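Local coordinates for protein putative NADH-flavin reductase (Lactobacillus casei ATCC 334, PDB 3H2S) that binds NADPH in a Rossmann-type fold and probably acts as an NAD(P)H-dependent oxidoreductase, perhaps a flavin reductase, at residues 21-26 with 196-201; 100-105 with 139-144; 152-157 with 203-208; 156-161 with 190-195. One frame throughout, in Å; residues are numbered along the deposited sequence.

Contact 1. Residues 21-26 with 196-201; sequences RRRGHE and ILDQLE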
# COMPACT_ATOMS: atom_id res chain seq x y z
N ARG A 21 -20.99 1.41 -21.05
CA ARG A 21 -21.51 0.89 -22.31
C ARG A 21 -22.40 1.90 -22.99
O ARG A 21 -22.38 2.02 -24.23
CB ARG A 21 -22.27 -0.42 -22.10
CG ARG A 21 -21.37 -1.58 -21.73
CD ARG A 21 -22.19 -2.81 -21.34
NE ARG A 21 -22.52 -3.61 -22.51
CZ ARG A 21 -23.70 -4.17 -22.71
NH1 ARG A 21 -24.68 -4.01 -21.83
NH2 ARG A 21 -23.90 -4.93 -23.79
N ARG A 22 -23.21 2.61 -22.20
CA ARG A 22 -24.07 3.66 -22.77
C ARG A 22 -23.20 4.69 -23.49
O ARG A 22 -23.56 5.19 -24.56
CB ARG A 22 -24.90 4.35 -21.68
CG ARG A 22 -25.88 5.38 -22.23
CD ARG A 22 -26.83 5.89 -21.14
NE ARG A 22 -26.23 6.98 -20.35
CZ ARG A 22 -25.90 8.17 -20.83
NH1 ARG A 22 -25.97 8.43 -22.13
NH2 ARG A 22 -25.37 9.08 -20.02
N ARG A 23 -22.02 4.94 -22.93
CA ARG A 23 -21.14 5.99 -23.43
C ARG A 23 -20.14 5.47 -24.46
O ARG A 23 -19.16 6.14 -24.77
CB ARG A 23 -20.39 6.64 -22.26
CG ARG A 23 -21.28 7.50 -21.40
CD ARG A 23 -20.45 8.34 -20.43
NE ARG A 23 -21.31 8.93 -19.42
CZ ARG A 23 -20.97 9.97 -18.65
NH1 ARG A 23 -19.86 10.66 -18.92
NH2 ARG A 23 -21.80 10.38 -17.72
N GLY A 24 -20.33 4.23 -24.91
CA GLY A 24 -19.59 3.70 -26.05
C GLY A 24 -18.17 3.23 -25.73
O GLY A 24 -17.32 3.17 -26.61
N HIS A 25 -17.92 2.88 -24.47
CA HIS A 25 -16.61 2.38 -24.08
C HIS A 25 -16.58 0.85 -24.03
O HIS A 25 -17.60 0.20 -23.82
CB HIS A 25 -16.19 2.97 -22.74
CG HIS A 25 -16.00 4.45 -22.79
ND1 HIS A 25 -16.93 5.34 -22.29
CD2 HIS A 25 -15.11 5.20 -23.48
CE1 HIS A 25 -16.56 6.58 -22.58
NE2 HIS A 25 -15.48 6.52 -23.34
N GLU A 26 -15.40 0.29 -24.30
CA GLU A 26 -15.19 -1.15 -24.22
C GLU A 26 -14.92 -1.54 -22.77
O GLU A 26 -14.00 -1.03 -22.15
CB GLU A 26 -13.99 -1.57 -25.08
CG GLU A 26 -13.77 -3.07 -25.12
CD GLU A 26 -12.47 -3.45 -25.77
OE1 GLU A 26 -11.83 -2.56 -26.38
OE2 GLU A 26 -12.07 -4.63 -25.67
N ILE A 196 -18.33 9.09 -12.13
CA ILE A 196 -17.15 8.34 -12.51
C ILE A 196 -16.83 8.45 -14.00
O ILE A 196 -15.70 8.78 -14.36
CB ILE A 196 -17.29 6.87 -12.07
CG1 ILE A 196 -17.23 6.80 -10.53
CG2 ILE A 196 -16.17 6.02 -12.71
CD1 ILE A 196 -17.51 5.41 -9.95
N LEU A 197 -17.83 8.23 -14.85
CA LEU A 197 -17.64 8.31 -16.28
C LEU A 197 -17.35 9.73 -16.71
O LEU A 197 -16.57 9.94 -17.63
CB LEU A 197 -18.84 7.73 -17.05
CG LEU A 197 -18.69 6.26 -17.44
CD1 LEU A 197 -17.46 6.04 -18.33
CD2 LEU A 197 -18.63 5.37 -16.21
N ASP A 198 -17.93 10.71 -16.01
CA ASP A 198 -17.61 12.11 -16.29
C ASP A 198 -16.12 12.36 -16.10
O ASP A 198 -15.50 13.06 -16.90
CB ASP A 198 -18.42 13.05 -15.39
CG ASP A 198 -19.82 13.29 -15.92
OD1 ASP A 198 -20.14 12.80 -17.02
OD2 ASP A 198 -20.60 13.98 -15.23
N GLN A 199 -15.57 11.87 -14.99
CA GLN A 199 -14.14 12.04 -14.72
C GLN A 199 -13.28 11.30 -15.74
O GLN A 199 -12.24 11.79 -16.14
CB GLN A 199 -13.81 11.58 -13.30
CG GLN A 199 -14.27 12.54 -12.22
CD GLN A 199 -13.55 13.88 -12.29
OE1 GLN A 199 -12.39 13.96 -12.67
NE2 GLN A 199 -14.28 14.95 -12.00
N LEU A 200 -13.68 10.08 -16.09
CA LEU A 200 -12.92 9.31 -17.08
C LEU A 200 -12.85 10.05 -18.43
O LEU A 200 -11.81 10.07 -19.09
CB LEU A 200 -13.56 7.93 -17.27
CG LEU A 200 -12.88 6.71 -16.66
CD1 LEU A 200 -11.91 7.05 -15.55
CD2 LEU A 200 -13.87 5.63 -16.27
N GLU A 201 -13.97 10.65 -18.83
CA GLU A 201 -14.04 11.32 -20.13
C GLU A 201 -13.42 12.70 -20.08
O GLU A 201 -12.79 13.13 -21.04
CB GLU A 201 -15.48 11.38 -20.66
CG GLU A 201 -16.03 10.03 -21.06
CD GLU A 201 -17.41 10.10 -21.72
OE1 GLU A 201 -18.21 10.99 -21.33
OE2 GLU A 201 -17.66 9.32 -22.67

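Contact 2. Residues 100-105 with 139-144; sequences AVFILG and YYEYQF. With NDP (NADPH dihydro-nicotinamide-adenine-dinucleotide phosphate), chain C.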
# COMPACT_ATOMS: atom_id res chain seq x y z
N ALA A 100 -7.10 5.90 -12.98
CA ALA A 100 -7.67 4.98 -12.00
C ALA A 100 -8.60 5.73 -11.07
O ALA A 100 -8.16 6.59 -10.30
CB ALA A 100 -6.56 4.31 -11.19
N VAL A 101 -9.89 5.39 -11.10
CA VAL A 101 -10.85 5.97 -10.18
C VAL A 101 -11.15 5.03 -9.02
O VAL A 101 -11.56 3.89 -9.22
CB VAL A 101 -12.18 6.36 -10.90
CG1 VAL A 101 -13.22 6.92 -9.89
CG2 VAL A 101 -11.90 7.37 -12.00
N PHE A 102 -10.98 5.54 -7.81
CA PHE A 102 -11.26 4.75 -6.60
C PHE A 102 -12.48 5.33 -5.91
O PHE A 102 -12.58 6.55 -5.73
CB PHE A 102 -10.07 4.82 -5.63
CG PHE A 102 -8.82 4.21 -6.17
CD1 PHE A 102 -8.50 2.90 -5.87
CD2 PHE A 102 -7.98 4.93 -7.01
CE1 PHE A 102 -7.36 2.30 -6.40
CE2 PHE A 102 -6.86 4.33 -7.59
CZ PHE A 102 -6.54 3.01 -7.27
N ILE A 103 -13.46 4.46 -5.64
CA ILE A 103 -14.59 4.84 -4.82
C ILE A 103 -14.17 4.71 -3.36
O ILE A 103 -13.79 3.62 -2.90
CB ILE A 103 -15.84 3.98 -5.05
CG1 ILE A 103 -16.29 4.03 -6.53
CG2 ILE A 103 -16.96 4.46 -4.14
CD1 ILE A 103 -17.53 3.19 -6.81
N LEU A 104 -14.29 5.80 -2.62
CA LEU A 104 -13.83 5.84 -1.24
C LEU A 104 -15.04 5.83 -0.30
O LEU A 104 -16.13 5.41 -0.68
CB LEU A 104 -12.96 7.08 -1.02
CG LEU A 104 -11.68 7.10 -1.87
CD1 LEU A 104 -10.97 8.45 -1.76
CD2 LEU A 104 -10.73 5.96 -1.51
N GLY A 105 -14.81 6.16 0.97
CA GLY A 105 -15.87 6.14 1.95
C GLY A 105 -16.27 7.55 2.36
O GLY A 105 -15.54 8.51 2.10
N TYR A 139 -10.41 4.97 4.90
CA TYR A 139 -9.71 6.18 5.28
C TYR A 139 -8.21 6.03 4.96
O TYR A 139 -7.61 6.89 4.34
CB TYR A 139 -9.93 6.45 6.77
CG TYR A 139 -9.06 7.57 7.30
CD1 TYR A 139 -9.21 8.86 6.83
CD2 TYR A 139 -8.03 7.31 8.19
CE1 TYR A 139 -8.38 9.89 7.29
CE2 TYR A 139 -7.24 8.33 8.70
CZ TYR A 139 -7.43 9.62 8.26
OH TYR A 139 -6.62 10.64 8.72
N TYR A 140 -7.62 4.91 5.37
CA TYR A 140 -6.23 4.59 5.01
C TYR A 140 -6.01 4.51 3.50
O TYR A 140 -4.97 4.95 2.99
CB TYR A 140 -5.79 3.29 5.68
CG TYR A 140 -5.67 3.36 7.21
CD1 TYR A 140 -5.35 4.54 7.86
CD2 TYR A 140 -5.80 2.21 7.97
CE1 TYR A 140 -5.18 4.58 9.25
CE2 TYR A 140 -5.65 2.22 9.35
CZ TYR A 140 -5.32 3.41 9.98
OH TYR A 140 -5.17 3.43 11.35
N GLU A 141 -6.96 3.90 2.78
CA GLU A 141 -6.88 3.83 1.31
C GLU A 141 -6.79 5.24 0.70
O GLU A 141 -5.93 5.51 -0.14
CB GLU A 141 -8.11 3.10 0.75
CG GLU A 141 -8.21 3.11 -0.77
CD GLU A 141 -9.51 2.50 -1.28
OE1 GLU A 141 -10.45 2.27 -0.48
OE2 GLU A 141 -9.61 2.34 -2.51
N TYR A 142 -7.59 6.15 1.23
CA TYR A 142 -7.55 7.55 0.82
C TYR A 142 -6.19 8.20 1.14
O TYR A 142 -5.64 8.94 0.33
CB TYR A 142 -8.67 8.30 1.54
CG TYR A 142 -8.51 9.80 1.53
CD1 TYR A 142 -8.44 10.51 2.72
CD2 TYR A 142 -8.53 10.50 0.34
CE1 TYR A 142 -8.36 11.89 2.72
CE2 TYR A 142 -8.48 11.89 0.33
CZ TYR A 142 -8.41 12.58 1.53
OH TYR A 142 -8.34 13.95 1.54
N GLN A 143 -5.64 7.91 2.31
CA GLN A 143 -4.35 8.47 2.67
C GLN A 143 -3.24 7.85 1.83
O GLN A 143 -2.27 8.53 1.47
CB GLN A 143 -4.06 8.23 4.15
CG GLN A 143 -4.97 9.01 5.10
CD GLN A 143 -4.51 8.89 6.52
OE1 GLN A 143 -4.27 9.91 7.19
NE2 GLN A 143 -4.21 7.67 6.95
N PHE A 144 -3.35 6.55 1.56
CA PHE A 144 -2.37 5.86 0.71
C PHE A 144 -2.31 6.46 -0.69
O PHE A 144 -1.24 6.65 -1.26
CB PHE A 144 -2.69 4.37 0.59
CG PHE A 144 -1.96 3.70 -0.53
CD1 PHE A 144 -0.63 3.35 -0.39
CD2 PHE A 144 -2.60 3.43 -1.75
CE1 PHE A 144 0.08 2.79 -1.46
CE2 PHE A 144 -1.92 2.81 -2.78
CZ PHE A 144 -0.57 2.51 -2.65
PA NDP C . -20.86 -4.40 -3.40
O1A NDP C . -20.98 -4.99 -1.97
O2A NDP C . -22.08 -4.35 -4.25
O5B NDP C . -19.75 -5.55 -3.94
C5B NDP C . -18.61 -4.87 -4.53
C4B NDP C . -17.77 -5.87 -5.41
O4B NDP C . -16.77 -6.44 -4.58
C3B NDP C . -18.61 -7.08 -5.93
O3B NDP C . -18.42 -7.11 -7.31
C2B NDP C . -17.91 -8.31 -5.22
O2B NDP C . -17.91 -9.51 -5.91
C1B NDP C . -16.47 -7.71 -5.08
N9A NDP C . -15.72 -8.42 -4.03
C8A NDP C . -16.04 -8.37 -2.65
N7A NDP C . -15.19 -9.06 -1.89
C5A NDP C . -14.24 -9.57 -2.81
C6A NDP C . -13.10 -10.35 -2.58
N6A NDP C . -12.82 -10.75 -1.31
N1A NDP C . -12.48 -10.93 -3.67
C2A NDP C . -12.82 -10.45 -4.90
N3A NDP C . -13.78 -9.54 -5.23
C4A NDP C . -14.54 -9.17 -4.14
O3 NDP C . -20.43 -2.93 -3.00
PN NDP C . -20.90 -1.40 -3.26
O1N NDP C . -21.15 -1.21 -4.77
O2N NDP C . -22.15 -1.27 -2.43
O5D NDP C . -19.73 -0.34 -2.84
C5D NDP C . -18.75 0.13 -3.78
C4D NDP C . -17.85 1.13 -3.04
O4D NDP C . -18.73 2.05 -2.42
C3D NDP C . -16.90 0.57 -1.95
O3D NDP C . -15.72 1.30 -1.92
C2D NDP C . -17.78 0.77 -0.66
O2D NDP C . -16.99 0.94 0.49
C1D NDP C . -18.42 2.15 -1.05
N1N NDP C . -19.53 2.49 -0.17
C2N NDP C . -19.33 3.64 0.71
C3N NDP C . -20.41 3.82 1.78
C7N NDP C . -20.41 5.26 2.27
O7N NDP C . -19.35 5.84 2.46
N7N NDP C . -21.61 5.83 2.66
C4N NDP C . -21.79 3.25 1.54
C5N NDP C . -21.80 1.91 0.85
C6N NDP C . -20.66 1.58 -0.09
P2B NDP C . -19.24 -10.45 -5.93
O1X NDP C . -20.34 -9.76 -6.81
O2X NDP C . -18.85 -11.73 -6.76
O3X NDP C . -19.75 -10.75 -4.56
O HOH W 1 -11.85 1.77 -3.61

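Contact 3. Residues 152-157 with 203-208; sequences NWIGIS and PTAIRD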
# COMPACT_ATOMS: atom_id res chain seq x y z
N ASN A 152 -2.03 8.45 -12.17
CA ASN A 152 -3.25 9.21 -12.49
C ASN A 152 -4.48 8.69 -11.75
O ASN A 152 -5.42 8.17 -12.37
CB ASN A 152 -3.50 9.27 -14.01
CG ASN A 152 -2.48 10.13 -14.73
OD1 ASN A 152 -1.99 11.12 -14.19
ND2 ASN A 152 -2.16 9.75 -15.96
N TRP A 153 -4.45 8.76 -10.43
CA TRP A 153 -5.58 8.28 -9.63
C TRP A 153 -6.57 9.40 -9.37
O TRP A 153 -6.24 10.58 -9.51
CB TRP A 153 -5.10 7.66 -8.31
CG TRP A 153 -4.35 8.60 -7.41
CD1 TRP A 153 -3.00 8.76 -7.32
CD2 TRP A 153 -4.93 9.56 -6.51
NE1 TRP A 153 -2.69 9.71 -6.39
CE2 TRP A 153 -3.86 10.20 -5.86
CE3 TRP A 153 -6.24 9.84 -6.09
CZ2 TRP A 153 -4.06 11.18 -4.89
CZ3 TRP A 153 -6.43 10.80 -5.11
CH2 TRP A 153 -5.35 11.44 -4.51
N ILE A 154 -7.82 9.02 -9.14
CA ILE A 154 -8.88 9.95 -8.80
C ILE A 154 -9.72 9.31 -7.69
O ILE A 154 -10.10 8.14 -7.79
CB ILE A 154 -9.79 10.25 -10.01
CG1 ILE A 154 -9.01 10.91 -11.15
CG2 ILE A 154 -10.97 11.15 -9.60
CD1 ILE A 154 -9.76 10.86 -12.48
N GLY A 155 -9.94 10.04 -6.61
CA GLY A 155 -10.80 9.54 -5.53
C GLY A 155 -12.18 10.18 -5.56
O GLY A 155 -12.32 11.39 -5.78
N ILE A 156 -13.21 9.35 -5.42
CA ILE A 156 -14.57 9.85 -5.29
C ILE A 156 -15.27 9.19 -4.10
O ILE A 156 -15.43 7.96 -4.04
CB ILE A 156 -15.41 9.58 -6.56
CG1 ILE A 156 -14.71 10.12 -7.81
CG2 ILE A 156 -16.80 10.19 -6.41
CD1 ILE A 156 -15.46 9.83 -9.11
N SER A 157 -15.68 10.03 -3.16
CA SER A 157 -16.42 9.56 -1.99
C SER A 157 -17.90 9.74 -2.27
O SER A 157 -18.31 10.78 -2.79
CB SER A 157 -16.03 10.36 -0.74
OG SER A 157 -14.76 9.97 -0.26
N PRO A 203 -11.14 14.27 -17.14
CA PRO A 203 -10.60 14.23 -15.78
C PRO A 203 -10.33 15.63 -15.24
O PRO A 203 -9.67 16.42 -15.91
CB PRO A 203 -9.28 13.44 -15.92
CG PRO A 203 -9.23 12.93 -17.30
CD PRO A 203 -10.25 13.65 -18.13
N THR A 204 -10.98 15.99 -14.15
CA THR A 204 -10.72 17.28 -13.52
C THR A 204 -10.15 17.09 -12.11
O THR A 204 -9.57 18.00 -11.53
CB THR A 204 -11.99 18.15 -13.45
OG1 THR A 204 -11.73 19.31 -12.65
CG2 THR A 204 -13.12 17.40 -12.82
N ALA A 205 -10.26 15.87 -11.59
CA ALA A 205 -9.90 15.60 -10.20
C ALA A 205 -8.72 14.63 -10.08
O ALA A 205 -8.59 13.93 -9.06
CB ALA A 205 -11.11 15.07 -9.46
N ILE A 206 -7.83 14.63 -11.07
CA ILE A 206 -6.64 13.78 -11.01
C ILE A 206 -5.79 14.12 -9.77
O ILE A 206 -5.56 15.30 -9.46
CB ILE A 206 -5.80 13.86 -12.29
CG1 ILE A 206 -6.49 13.08 -13.42
CG2 ILE A 206 -4.39 13.30 -12.05
CD1 ILE A 206 -5.89 13.30 -14.81
N ARG A 207 -5.48 13.10 -8.98
CA ARG A 207 -4.71 13.25 -7.74
C ARG A 207 -5.44 14.12 -6.73
O ARG A 207 -4.83 14.79 -5.90
CB ARG A 207 -3.30 13.79 -8.03
CG ARG A 207 -2.36 12.79 -8.73
CD ARG A 207 -1.20 13.54 -9.42
NE ARG A 207 -0.71 12.79 -10.57
CZ ARG A 207 -0.73 13.23 -11.83
NH1 ARG A 207 -1.11 14.47 -12.09
NH2 ARG A 207 -0.28 12.45 -12.80
N ASP A 208 -6.76 14.06 -6.78
CA ASP A 208 -7.59 14.79 -5.84
C ASP A 208 -8.76 13.88 -5.46
O ASP A 208 -8.98 12.84 -6.08
CB ASP A 208 -8.11 16.08 -6.48
CG ASP A 208 -8.46 17.15 -5.46
OD1 ASP A 208 -8.53 16.84 -4.25
OD2 ASP A 208 -8.76 18.29 -5.89

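Contact 4. Residues 156-161 with 190-195; sequences ISPSEA and GNMALA. With NDP (NADPH dihydro-nicotinamide-adenine-dinucleotide phosphate), chain C.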
# COMPACT_ATOMS: atom_id res chain seq x y z
N ILE A 156 -13.21 9.35 -5.42
CA ILE A 156 -14.57 9.85 -5.29
C ILE A 156 -15.27 9.19 -4.10
O ILE A 156 -15.43 7.96 -4.04
CB ILE A 156 -15.41 9.58 -6.56
CG1 ILE A 156 -14.71 10.12 -7.81
CG2 ILE A 156 -16.80 10.19 -6.41
CD1 ILE A 156 -15.46 9.83 -9.11
N SER A 157 -15.68 10.03 -3.16
CA SER A 157 -16.42 9.56 -1.99
C SER A 157 -17.90 9.74 -2.27
O SER A 157 -18.31 10.78 -2.79
CB SER A 157 -16.03 10.36 -0.74
OG SER A 157 -14.76 9.97 -0.26
N PRO A 158 -18.71 8.75 -1.84
CA PRO A 158 -20.14 8.90 -1.82
C PRO A 158 -20.57 9.86 -0.72
O PRO A 158 -19.81 10.10 0.22
CB PRO A 158 -20.66 7.48 -1.51
CG PRO A 158 -19.44 6.57 -1.51
CD PRO A 158 -18.26 7.46 -1.27
N SER A 159 -21.81 10.32 -0.78
CA SER A 159 -22.47 10.88 0.39
C SER A 159 -22.72 9.77 1.41
O SER A 159 -22.53 8.59 1.12
CB SER A 159 -23.81 11.49 -0.04
OG SER A 159 -23.60 12.45 -1.05
N GLU A 160 -23.31 10.14 2.54
CA GLU A 160 -23.52 9.22 3.64
C GLU A 160 -24.33 7.99 3.21
O GLU A 160 -24.09 6.87 3.68
CB GLU A 160 -24.22 9.95 4.79
CG GLU A 160 -25.14 9.08 5.63
CD GLU A 160 -25.14 9.48 7.08
OE1 GLU A 160 -24.28 10.31 7.47
OE2 GLU A 160 -25.97 8.95 7.85
N ALA A 161 -25.30 8.20 2.32
CA ALA A 161 -26.15 7.11 1.86
C ALA A 161 -25.87 6.78 0.39
O ALA A 161 -25.86 7.67 -0.45
CB ALA A 161 -27.63 7.44 2.06
N GLY A 190 -26.56 4.94 -9.80
CA GLY A 190 -26.61 5.52 -11.14
C GLY A 190 -25.87 6.84 -11.24
O GLY A 190 -25.09 7.06 -12.18
N ASN A 191 -26.05 7.70 -10.25
CA ASN A 191 -25.41 9.02 -10.24
C ASN A 191 -23.91 8.99 -9.95
O ASN A 191 -23.12 9.68 -10.61
CB ASN A 191 -26.13 9.96 -9.27
CG ASN A 191 -27.32 10.62 -9.90
OD1 ASN A 191 -27.34 10.83 -11.11
ND2 ASN A 191 -28.38 10.82 -9.11
N MSE A 192 -23.51 8.05 -9.09
CA MSE A 192 -22.09 7.75 -8.92
C MSE A 192 -21.48 7.31 -10.25
O MSE A 192 -20.38 7.74 -10.60
CB MSE A 192 -21.88 6.67 -7.84
CG MSE A 192 -20.44 6.20 -7.72
SE MSE A 192 -19.21 7.64 -7.14
CE MSE A 192 -19.76 7.75 -5.27
N ALA A 193 -22.20 6.48 -11.00
CA ALA A 193 -21.72 6.06 -12.31
C ALA A 193 -21.53 7.26 -13.25
O ALA A 193 -20.53 7.32 -13.97
CB ALA A 193 -22.67 5.02 -12.95
N LEU A 194 -22.50 8.17 -13.27
CA LEU A 194 -22.36 9.41 -14.05
C LEU A 194 -21.08 10.14 -13.69
O LEU A 194 -20.34 10.58 -14.56
CB LEU A 194 -23.55 10.37 -13.81
CG LEU A 194 -24.94 10.04 -14.36
CD1 LEU A 194 -25.86 11.25 -14.21
CD2 LEU A 194 -24.86 9.59 -15.82
N ALA A 195 -20.87 10.33 -12.39
CA ALA A 195 -19.71 11.07 -11.88
C ALA A 195 -18.38 10.41 -12.27
O ALA A 195 -17.42 11.07 -12.61
CB ALA A 195 -19.81 11.25 -10.35
PA NDP C . -20.86 -4.40 -3.40
O1A NDP C . -20.98 -4.99 -1.97
O2A NDP C . -22.08 -4.35 -4.25
O5B NDP C . -19.75 -5.55 -3.94
C5B NDP C . -18.61 -4.87 -4.53
C4B NDP C . -17.77 -5.87 -5.41
O4B NDP C . -16.77 -6.44 -4.58
C3B NDP C . -18.61 -7.08 -5.93
O3B NDP C . -18.42 -7.11 -7.31
C2B NDP C . -17.91 -8.31 -5.22
O2B NDP C . -17.91 -9.51 -5.91
C1B NDP C . -16.47 -7.71 -5.08
N9A NDP C . -15.72 -8.42 -4.03
C8A NDP C . -16.04 -8.37 -2.65
N7A NDP C . -15.19 -9.06 -1.89
C5A NDP C . -14.24 -9.57 -2.81
C6A NDP C . -13.10 -10.35 -2.58
N6A NDP C . -12.82 -10.75 -1.31
N1A NDP C . -12.48 -10.93 -3.67
C2A NDP C . -12.82 -10.45 -4.90
N3A NDP C . -13.78 -9.54 -5.23
C4A NDP C . -14.54 -9.17 -4.14
O3 NDP C . -20.43 -2.93 -3.00
PN NDP C . -20.90 -1.40 -3.26
O1N NDP C . -21.15 -1.21 -4.77
O2N NDP C . -22.15 -1.27 -2.43
O5D NDP C . -19.73 -0.34 -2.84
C5D NDP C . -18.75 0.13 -3.78
C4D NDP C . -17.85 1.13 -3.04
O4D NDP C . -18.73 2.05 -2.42
C3D NDP C . -16.90 0.57 -1.95
O3D NDP C . -15.72 1.30 -1.92
C2D NDP C . -17.78 0.77 -0.66
O2D NDP C . -16.99 0.94 0.49
C1D NDP C . -18.42 2.15 -1.05
N1N NDP C . -19.53 2.49 -0.17
C2N NDP C . -19.33 3.64 0.71
C3N NDP C . -20.41 3.82 1.78
C7N NDP C . -20.41 5.26 2.27
O7N NDP C . -19.35 5.84 2.46
N7N NDP C . -21.61 5.83 2.66
C4N NDP C . -21.79 3.25 1.54
C5N NDP C . -21.80 1.91 0.85
C6N NDP C . -20.66 1.58 -0.09
P2B NDP C . -19.24 -10.45 -5.93
O1X NDP C . -20.34 -9.76 -6.81
O2X NDP C . -18.85 -11.73 -6.76
O3X NDP C . -19.75 -10.75 -4.56

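Contact 1. Residues 21-26 with 196-201
A Schellman motif closes helix 11-22, and the two residues flanking its glycine, Arg23 and His25, reach across to the last turns of helix 189-201. Gly24, at positive phi, is the C-prime residue of that motif. Arg23 carries most of the contact. Its chain runs extended from CG to NE and lays the guanidinium over Leu197, whose CB sits 3.4 Å above the centre of one face. Two carboxylates meet the rim of the group. Asp198 OD1 takes both terminal nitrogens end-on, at 2.9 Å from Arg23 NH1 and 3.0 Å from Arg23 NH2, and lies almost in the guanidinium plane. Glu201 OE1 receives a second bond from Arg23 NH1, also 2.9 Å, but there the nitrogen stands above the carboxylate plane, 56° out of it. The network runs further: Arg23 NE pairs with Glu19 in the last turns of helix 11-22, and Asp198 OD2 bonds to Tyr170 OH. These partners, with Leu197 against one face, probably restrict rotation of the guanidinium. The other oxygen of Glu201, OE2, lies 3.0 Å from His25 CE1 at the edge of the imidazole, the ring and carboxylate planes 73° apart. An alanine in place of Arg23 would probably leave Asp198 and Glu201 as neighbouring negative charges without their shared cation and uncover the CB of Leu197. Leu197 also packs on Ile3 and Ile16. Two helices on one face of the central sheet, their C-terminal ends joined at the surface by a salt-bridge network, belong to the layered alpha/beta architecture of the Rossmann fold.

Contact 2. Residues 100-105 with 139-144
Glu141 reaches out from helix 132-145 toward the end of strand 99-103, where Phe102 and Leu104 receive it. From CB its CG stands anti to the backbone N (chi1 173°), and the chain stays extended beyond. CG lies 3.9 Å from Leu104 CD2, and CD comes closer to the same methyl, at 3.7 Å. OE1 bonds to Gln138 NE2, one turn back on the helix. OE2 comes within 3.6 Å of Phe102 CD1, with the carboxylate and the phenyl ring at 90° to each other. A water lies 2.6 Å from Glu141 OE2 and 2.8 Å from Ile103 O, and probably links the buried acid to the strand end. The other methyl of Leu104, CD1, packs against Tyr142 CD2 at 3.8 Å, and Tyr142 in turn makes a cation-pi contact with Arg209. On the far side of the strand Ile103 CG2 touches the nicotinamide ribose, 3.4 Å from O4D of the NADPH. Gln138, the partner of Glu141, itself bonds the cofactor, which makes Glu141 a second-shell residue. This is the cofactor cleft of a Rossmann fold, at the carboxyl ends of the parallel strands.

Contact 3. Residues 152-157 with 203-208
Trp153 lays one face of its indole on the backbone of Arg207, and this face contact is the main side-chain feature. Its CG stands between the backbone N and the carbonyl carbon (chi1 61°), although CB points away from the loop. Arg207 CA then lies 3.6 Å from the centroid of the six-membered ring and only 11° off its normal, a CH-pi contact. The guanidinium of Arg207 is turned 83° to the indole, so the two flat groups do not stack; Arg207 CG passes the pyrrole side instead, 3.9 Å from Trp153 NE1. That N-H is spent on Asn148 O, and the indole also packs on Phe102. Alongside, the backbones join: Arg207 N gives a nearly straight bond of 2.7 Å to Trp153 O, and Gly155 N bonds Asp208 O at 3.0 Å. The type II turn from Ala205 to Asp208 presents both of these loop groups to the strand. Ile154 crosses Ile206 obliquely, Ile154 CG1 lying 4.0 Å from Ile206 CG1. Ile154 CG2 rests 3.9 Å from Ala205 CB. An alanine at Trp153 would probably bare the backbone of Arg207, open a gap beside Phe102 and leave Asn148 O without its indole donor. Asn152 has its own tie, through ND2 to Asp97 O. The backbone bonds lead the loop after helix 189-201 into strand 209-214, which runs parallel beside strand 153-158. Main-chain pairing thus fixes where the loop joins the sheet, and aromatic and aliphatic contacts accompany those bonds, with little dependence on charge.

Contact 4. Residues 156-161 with 190-195
Met192, present as selenomethionine, fills the space between helix 190-195 and the strand residues Ile156 and Pro158, and it accounts for most of the tight packing. Its CG is anti to the backbone N (chi1 174°), but the chain then bends at both chi2 and chi3, which brings the selenium and the methyl against Ile156 and Pro158. SE lies 3.6 Å from Ile156 CG2, and the two side chains slide past each other in opposite directions. The terminal CE sits 3.7 Å from Pro158 CA and 3.9 Å from Pro158 CB. No hydrogen bond crosses here; the match is one of apolar shape. Toward Ala195 the fit is looser, the nearest approach being Ile156 CD1 to Ala195 O at 4.2 Å. Beyond Pro158 the strand segment draws away from the helix: the backbone carbonyls of Ser159 and the exposed Glu160 approach the cofactor, and Glu160 O lies 2.9 Å from N7N of the nicotinamide amide. Pro158 spans both sides, since its CG meets C2N of the nicotinamide at 3.7 Å while its CB faces Met192. Helix 190-195 runs nearly antiparallel to strand 156-158, at 166°, with the axes 10.4 Å apart. Val212 of strand 209-214 borders both Ile156 and Met192, Ala193 rests on Ala15 of helix 11-22, and Ala195 touches Tyr170 of strand 170-173.

Contacts 2 and 4 are buried and reach the NADPH, contact 3 is partly buried, and contact 1 lies at the surface, about 13 Å from the cofactor by the side chain of Leu197. Chemistry follows place: charge pairs in contact 1, a carboxylate with a nearby water among apolar groups in contact 2, main-chain bonds with a CH-pi contact in contact 3, purely apolar packing in contact 4. Contacts 1 and 4 use successive turns of helix 189-201, while contacts 3 and 4 share strand 153-158. That strand pairs with strand 99-103 of contact 2, as in the bond from Phe102 N to Ile154 O. Gln199 links contact 1 to contact 3 through Thr204 N and Ala205 N.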